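Phosphoserine aminotransferase from Bacillus alcalophilus catalyses the reversible, pyridoxal-phosphate-dependent transamination between phosphoserine and 2-oxoglutarate, the second step of serine biosynthesis from 3-phosphoglycerate. Local coordinates of one contact, PDB 2BI3 (chain A, 1.69 Å), residues 7-12 and 334-339, beside the matching contact of the related phosphoserine aminotransferase from Bacillus circulans, PDB 1BT4 (chain B, 2.30 Å), residues 7-12 and 334-339. Structure 2 is superposed on structure 1 by the backbone atoms of these residues (RMSD 0.17 Å); each is numbered along its deposited sequence.

Structure 1 (2BI3); sequences FNAGPS and RASIYN.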
loop_
_atom_site.group_PDB
_atom_site.type_symbol
_atom_site.label_atom_id
_atom_site.label_comp_id
_atom_site.label_asym_id
_atom_site.label_seq_id
_atom_site.Cartn_x
_atom_site.Cartn_y
_atom_site.Cartn_z
ATOM N N PHE A 7 11.063 -13.998 -15.272
ATOM C CA PHE A 7 9.752 -14.635 -15.351
ATOM C C PHE A 7 9.050 -14.592 -14.007
ATOM O O PHE A 7 8.230 -15.462 -13.691
ATOM C CB PHE A 7 9.969 -16.085 -15.810
ATOM C CG PHE A 7 10.252 -16.179 -17.309
ATOM C CD1 PHE A 7 11.547 -16.306 -17.782
ATOM C CD2 PHE A 7 9.221 -16.127 -18.234
ATOM C CE1 PHE A 7 11.822 -16.387 -19.138
ATOM C CE2 PHE A 7 9.477 -16.227 -19.593
ATOM C CZ PHE A 7 10.782 -16.351 -20.044
ATOM N N ASN A 8 9.351 -13.599 -13.163
ATOM C CA ASN A 8 8.705 -13.564 -11.864
ATOM C C ASN A 8 7.190 -13.464 -11.963
ATOM O O ASN A 8 6.660 -12.778 -12.841
ATOM C CB ASN A 8 9.205 -12.363 -11.046
ATOM C CG ASN A 8 10.485 -12.705 -10.309
ATOM O OD1 ASN A 8 10.660 -13.873 -9.969
ATOM N ND2 ASN A 8 11.337 -11.712 -10.078
ATOM N N ALA A 9 6.527 -14.133 -11.012
ATOM C CA ALA A 9 5.079 -14.206 -11.054
ATOM C C ALA A 9 4.365 -13.082 -10.327
ATOM O O ALA A 9 3.129 -12.979 -10.393
ATOM C CB ALA A 9 4.615 -15.569 -10.503
ATOM N N GLY A 10 5.017 -12.170 -9.615
ATOM C CA GLY A 10 4.183 -11.175 -8.905
ATOM C C GLY A 10 4.961 -10.722 -7.688
ATOM O O GLY A 10 5.079 -11.570 -6.784
ATOM N N PRO A 11 5.520 -9.532 -7.526
ATOM C CA PRO A 11 5.745 -8.528 -8.538
ATOM C C PRO A 11 6.580 -9.108 -9.685
ATOM O O PRO A 11 7.109 -10.228 -9.566
ATOM C CB PRO A 11 6.562 -7.446 -7.813
ATOM C CG PRO A 11 6.100 -7.581 -6.387
ATOM C CD PRO A 11 6.041 -9.076 -6.203
ATOM N N SER A 12 6.612 -8.342 -10.759
ATOM C CA SER A 12 7.102 -8.931 -12.003
ATOM C C SER A 12 7.822 -7.885 -12.843
ATOM O O SER A 12 7.994 -6.750 -12.409
ATOM C CB SER A 12 5.895 -9.513 -12.729
ATOM O OG SER A 12 5.018 -8.435 -13.048
ATOM N N ARG A 334 6.567 -22.635 -13.791
ATOM C CA ARG A 334 5.567 -21.640 -14.167
ATOM C C ARG A 334 6.332 -20.511 -14.851
ATOM O O ARG A 334 7.131 -19.854 -14.165
ATOM C CB ARG A 334 4.761 -21.108 -12.978
ATOM C CG ARG A 334 3.860 -19.945 -13.385
ATOM C CD ARG A 334 2.886 -19.512 -12.295
ATOM N NE ARG A 334 3.581 -19.167 -11.049
ATOM C CZ ARG A 334 3.011 -18.662 -9.965
ATOM N NH1 ARG A 334 1.707 -18.410 -9.942
ATOM N NH2 ARG A 334 3.772 -18.404 -8.900
ATOM N N ALA A 335 6.114 -20.318 -16.143
ATOM C CA ALA A 335 6.725 -19.204 -16.863
ATOM C C ALA A 335 5.727 -18.058 -16.864
ATOM O O ALA A 335 4.732 -18.165 -17.595
ATOM C CB ALA A 335 7.107 -19.649 -18.268
ATOM N N SER A 336 5.930 -17.011 -16.065
ATOM C CA SER A 336 4.986 -15.896 -16.097
ATOM C C SER A 336 5.436 -14.935 -17.204
ATOM O O SER A 336 6.609 -14.553 -17.232
ATOM C CB SER A 336 4.905 -15.202 -14.740
ATOM O OG SER A 336 4.406 -16.119 -13.765
ATOM N N ILE A 337 4.518 -14.609 -18.098
ATOM C CA ILE A 337 4.803 -13.872 -19.335
ATOM C C ILE A 337 3.835 -12.709 -19.480
ATOM O O ILE A 337 3.258 -12.460 -20.536
ATOM C CB ILE A 337 4.767 -14.820 -20.553
ATOM C CG1 ILE A 337 3.546 -15.749 -20.625
ATOM C CG2 ILE A 337 6.040 -15.655 -20.573
ATOM C CD1 ILE A 337 3.398 -16.393 -22.009
ATOM N N TYR A 338 3.670 -11.945 -18.387
ATOM C CA TYR A 338 2.832 -10.753 -18.378
ATOM C C TYR A 338 3.232 -9.752 -19.470
ATOM O O TYR A 338 4.268 -9.960 -20.097
ATOM C CB TYR A 338 2.957 -10.075 -17.009
ATOM C CG TYR A 338 2.584 -10.973 -15.857
ATOM C CD1 TYR A 338 3.516 -11.302 -14.877
ATOM C CD2 TYR A 338 1.305 -11.485 -15.731
ATOM C CE1 TYR A 338 3.179 -12.119 -13.813
ATOM C CE2 TYR A 338 0.962 -12.310 -14.677
ATOM C CZ TYR A 338 1.895 -12.629 -13.715
ATOM O OH TYR A 338 1.574 -13.447 -12.648
ATOM N N ASN A 339 2.470 -8.702 -19.700
ATOM C CA ASN A 339 2.739 -7.736 -20.766
ATOM C C ASN A 339 4.199 -7.331 -20.982
ATOM O O ASN A 339 4.718 -7.319 -22.105
ATOM C CB ASN A 339 1.973 -6.429 -20.475
ATOM C CG ASN A 339 0.470 -6.522 -20.581
ATOM O OD1 ASN A 339 -0.084 -7.528 -21.014
ATOM N ND2 ASN A 339 -0.208 -5.452 -20.169
HETATM O O HOH W 1 6.564 -17.523 -12.784
#
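S12 lays CB 3.7 Å from CD1 of the Y338 ring, where the loop between strand 5-6 and helix 16-24 packs on the end of strand 333-336, beside the cofactor pocket of this class-V aminotransferase. Serine suits this buried place: CB packs on the ring while OG, at chi1 63°, meets the carbonyl oxygens of K196 and Q195, which must share its single proton. The ring ends in an OH that gives its proton to A9 O at 2.8 Å, tilted 30° from the carbonyl plane, and accepts a hydrogen bond from N298 ND2. The methyl of A9 sits over one face of the R334 guanidinium, a fitting partner since the N-H groups point outward in the plane; NH1 bonds T152 O. I337 CG2, a methyl, meets the F7 ring at its edge, 3.6 Å from CE2. A water joins F7 O, R334 O and S336 OG, which also bonds N298.

Comparison
Within the two segments the one exchange is S12(A) against A12(B). The CB atoms coincide within the error, and both side chains are buried; OG of S12(A) has no counterpart in A12(B). With that hydroxyl absent, its hydrogen bonding, shared between K196(A) O and Q195(A) O, has no equivalent from the side chain of A12(B). In structure 1 the serine thus ties the loop to the chain at the lysine that forms the Schiff base with pyridoxal phosphate in this enzyme, a tether that A12(B) cannot make; its absence might slightly weaken the hold between loop and cofactor site. The methylene or methyl carbon keeps its neighbours: CB lies 3.4 Å from N8(A) O in S12(A) and 3.6 Å from N8(B) O in A12(B), and the touch on Y338(A) or Y338(B) persists. The side chains of F7(A), R334(A), S336(A), I337(A) and Y338(A) hold their places, as do their counterparts. The bond from Y338(A) OH to A9(A) O recurs between Y338(B) and A9(B), and waters 1 and 2 occupy the same site.

Structure 2 (1BT4); sequences FNAGPA and RASIYN.
A12 lays CB 3.6 Å from CD2 of the Y338 ring. Alanine suits this buried place: its methyl packs on the ring and brings no polar atom that would need a partner. The ring ends in an OH that gives its proton to A9 O at 2.6 Å, tilted 27° from the carbonyl plane, and accepts a hydrogen bond from N298 ND2. The methyl of A9 sits over one face of the R334 guanidinium; an apolar group is at home there, since the N-H groups point outward in the plane, and NH1 bonds T152 O. I337 CG2, a methyl, meets the F7 ring at its edge, 3.6 Å from CE1. One water ties F7 O, R334 O and S336 OG together; the serine hydroxyl also bonds N298.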
loop_
_atom_site.group_PDB
_atom_site.type_symbol
_atom_site.label_atom_id
_atom_site.label_comp_id
_atom_site.label_asym_id
_atom_site.label_seq_id
_atom_site.Cartn_x
_atom_site.Cartn_y
_atom_site.Cartn_z
ATOM N N PHE B 7 10.974 -13.990 -15.161
ATOM C CA PHE B 7 9.696 -14.675 -15.290
ATOM C C PHE B 7 8.972 -14.696 -13.940
ATOM O O PHE B 7 8.135 -15.559 -13.694
ATOM C CB PHE B 7 9.896 -16.097 -15.831
ATOM C CG PHE B 7 10.262 -16.137 -17.294
ATOM C CD1 PHE B 7 9.276 -16.069 -18.273
ATOM C CD2 PHE B 7 11.598 -16.190 -17.697
ATOM C CE1 PHE B 7 9.610 -16.046 -19.627
ATOM C CE2 PHE B 7 11.942 -16.166 -19.057
ATOM C CZ PHE B 7 10.947 -16.093 -20.017
ATOM N N ASN B 8 9.311 -13.747 -13.066
ATOM C CA ASN B 8 8.685 -13.649 -11.744
ATOM C C ASN B 8 7.175 -13.559 -11.894
ATOM O O ASN B 8 6.680 -12.938 -12.834
ATOM C CB ASN B 8 9.199 -12.426 -10.974
ATOM C CG ASN B 8 10.497 -12.698 -10.236
ATOM O OD1 ASN B 8 10.757 -13.819 -9.812
ATOM N ND2 ASN B 8 11.308 -11.660 -10.062
ATOM N N ALA B 9 6.446 -14.160 -10.962
ATOM C CA ALA B 9 4.988 -14.169 -11.030
ATOM C C ALA B 9 4.280 -12.970 -10.386
ATOM O O ALA B 9 3.075 -12.784 -10.558
ATOM C CB ALA B 9 4.455 -15.481 -10.450
ATOM N N GLY B 10 5.031 -12.155 -9.659
ATOM C CA GLY B 10 4.439 -11.007 -8.999
ATOM C C GLY B 10 5.022 -10.800 -7.611
ATOM O O GLY B 10 4.865 -11.678 -6.761
ATOM N N PRO B 11 5.736 -9.678 -7.356
ATOM C CA PRO B 11 6.026 -8.594 -8.309
ATOM C C PRO B 11 6.672 -9.122 -9.592
ATOM O O PRO B 11 7.261 -10.208 -9.598
ATOM C CB PRO B 11 6.965 -7.693 -7.517
ATOM C CG PRO B 11 6.478 -7.864 -6.116
ATOM C CD PRO B 11 6.274 -9.350 -6.024
ATOM N N ALA B 12 6.528 -8.372 -10.680
ATOM C CA ALA B 12 7.048 -8.805 -11.968
ATOM C C ALA B 12 7.722 -7.730 -12.814
ATOM O O ALA B 12 7.973 -6.612 -12.357
ATOM C CB ALA B 12 5.937 -9.457 -12.764
ATOM N N ARG B 334 6.693 -22.681 -13.675
ATOM C CA ARG B 334 5.763 -21.668 -14.148
ATOM C C ARG B 334 6.475 -20.511 -14.841
ATOM O O ARG B 334 7.335 -19.849 -14.255
ATOM C CB ARG B 334 4.912 -21.140 -12.979
ATOM C CG ARG B 334 3.937 -20.017 -13.353
ATOM C CD ARG B 334 3.078 -19.598 -12.164
ATOM N NE ARG B 334 3.892 -19.327 -10.984
ATOM C CZ ARG B 334 3.446 -18.754 -9.865
ATOM N NH1 ARG B 334 2.171 -18.376 -9.759
ATOM N NH2 ARG B 334 4.288 -18.545 -8.853
ATOM N N ALA B 335 6.107 -20.276 -16.097
ATOM C CA ALA B 335 6.680 -19.191 -16.873
ATOM C C ALA B 335 5.640 -18.088 -16.914
ATOM O O ALA B 335 4.612 -18.225 -17.573
ATOM C CB ALA B 335 7.020 -19.670 -18.304
ATOM N N SER B 336 5.863 -17.036 -16.137
ATOM C CA SER B 336 4.932 -15.916 -16.122
ATOM C C SER B 336 5.379 -14.928 -17.185
ATOM O O SER B 336 6.449 -14.319 -17.084
ATOM C CB SER B 336 4.885 -15.251 -14.749
ATOM O OG SER B 336 4.368 -16.153 -13.788
ATOM N N ILE B 337 4.539 -14.772 -18.198
ATOM C CA ILE B 337 4.828 -13.905 -19.321
ATOM C C ILE B 337 3.863 -12.725 -19.492
ATOM O O ILE B 337 3.242 -12.552 -20.539
ATOM C CB ILE B 337 4.894 -14.747 -20.611
ATOM C CG1 ILE B 337 3.626 -15.603 -20.747
ATOM C CG2 ILE B 337 6.133 -15.634 -20.584
ATOM C CD1 ILE B 337 3.498 -16.347 -22.067
ATOM N N TYR B 338 3.786 -11.888 -18.466
ATOM C CA TYR B 338 2.928 -10.705 -18.485
ATOM C C TYR B 338 3.285 -9.725 -19.626
ATOM O O TYR B 338 4.298 -9.903 -20.303
ATOM C CB TYR B 338 3.031 -9.990 -17.139
ATOM C CG TYR B 338 2.668 -10.854 -15.955
ATOM C CD1 TYR B 338 1.417 -11.469 -15.876
ATOM C CD2 TYR B 338 3.576 -11.054 -14.907
ATOM C CE1 TYR B 338 1.073 -12.267 -14.783
ATOM C CE2 TYR B 338 3.241 -11.845 -13.808
ATOM C CZ TYR B 338 1.986 -12.450 -13.754
ATOM O OH TYR B 338 1.642 -13.234 -12.679
ATOM N N ASN B 339 2.459 -8.692 -19.812
ATOM C CA ASN B 339 2.652 -7.667 -20.856
ATOM C C ASN B 339 4.105 -7.239 -21.113
ATOM O O ASN B 339 4.572 -7.243 -22.253
ATOM C CB ASN B 339 1.856 -6.394 -20.514
ATOM C CG ASN B 339 0.361 -6.514 -20.800
ATOM O OD1 ASN B 339 -0.133 -7.554 -21.233
ATOM N ND2 ASN B 339 -0.361 -5.426 -20.572
HETATM O O HOH W 2 6.616 -17.714 -12.912
#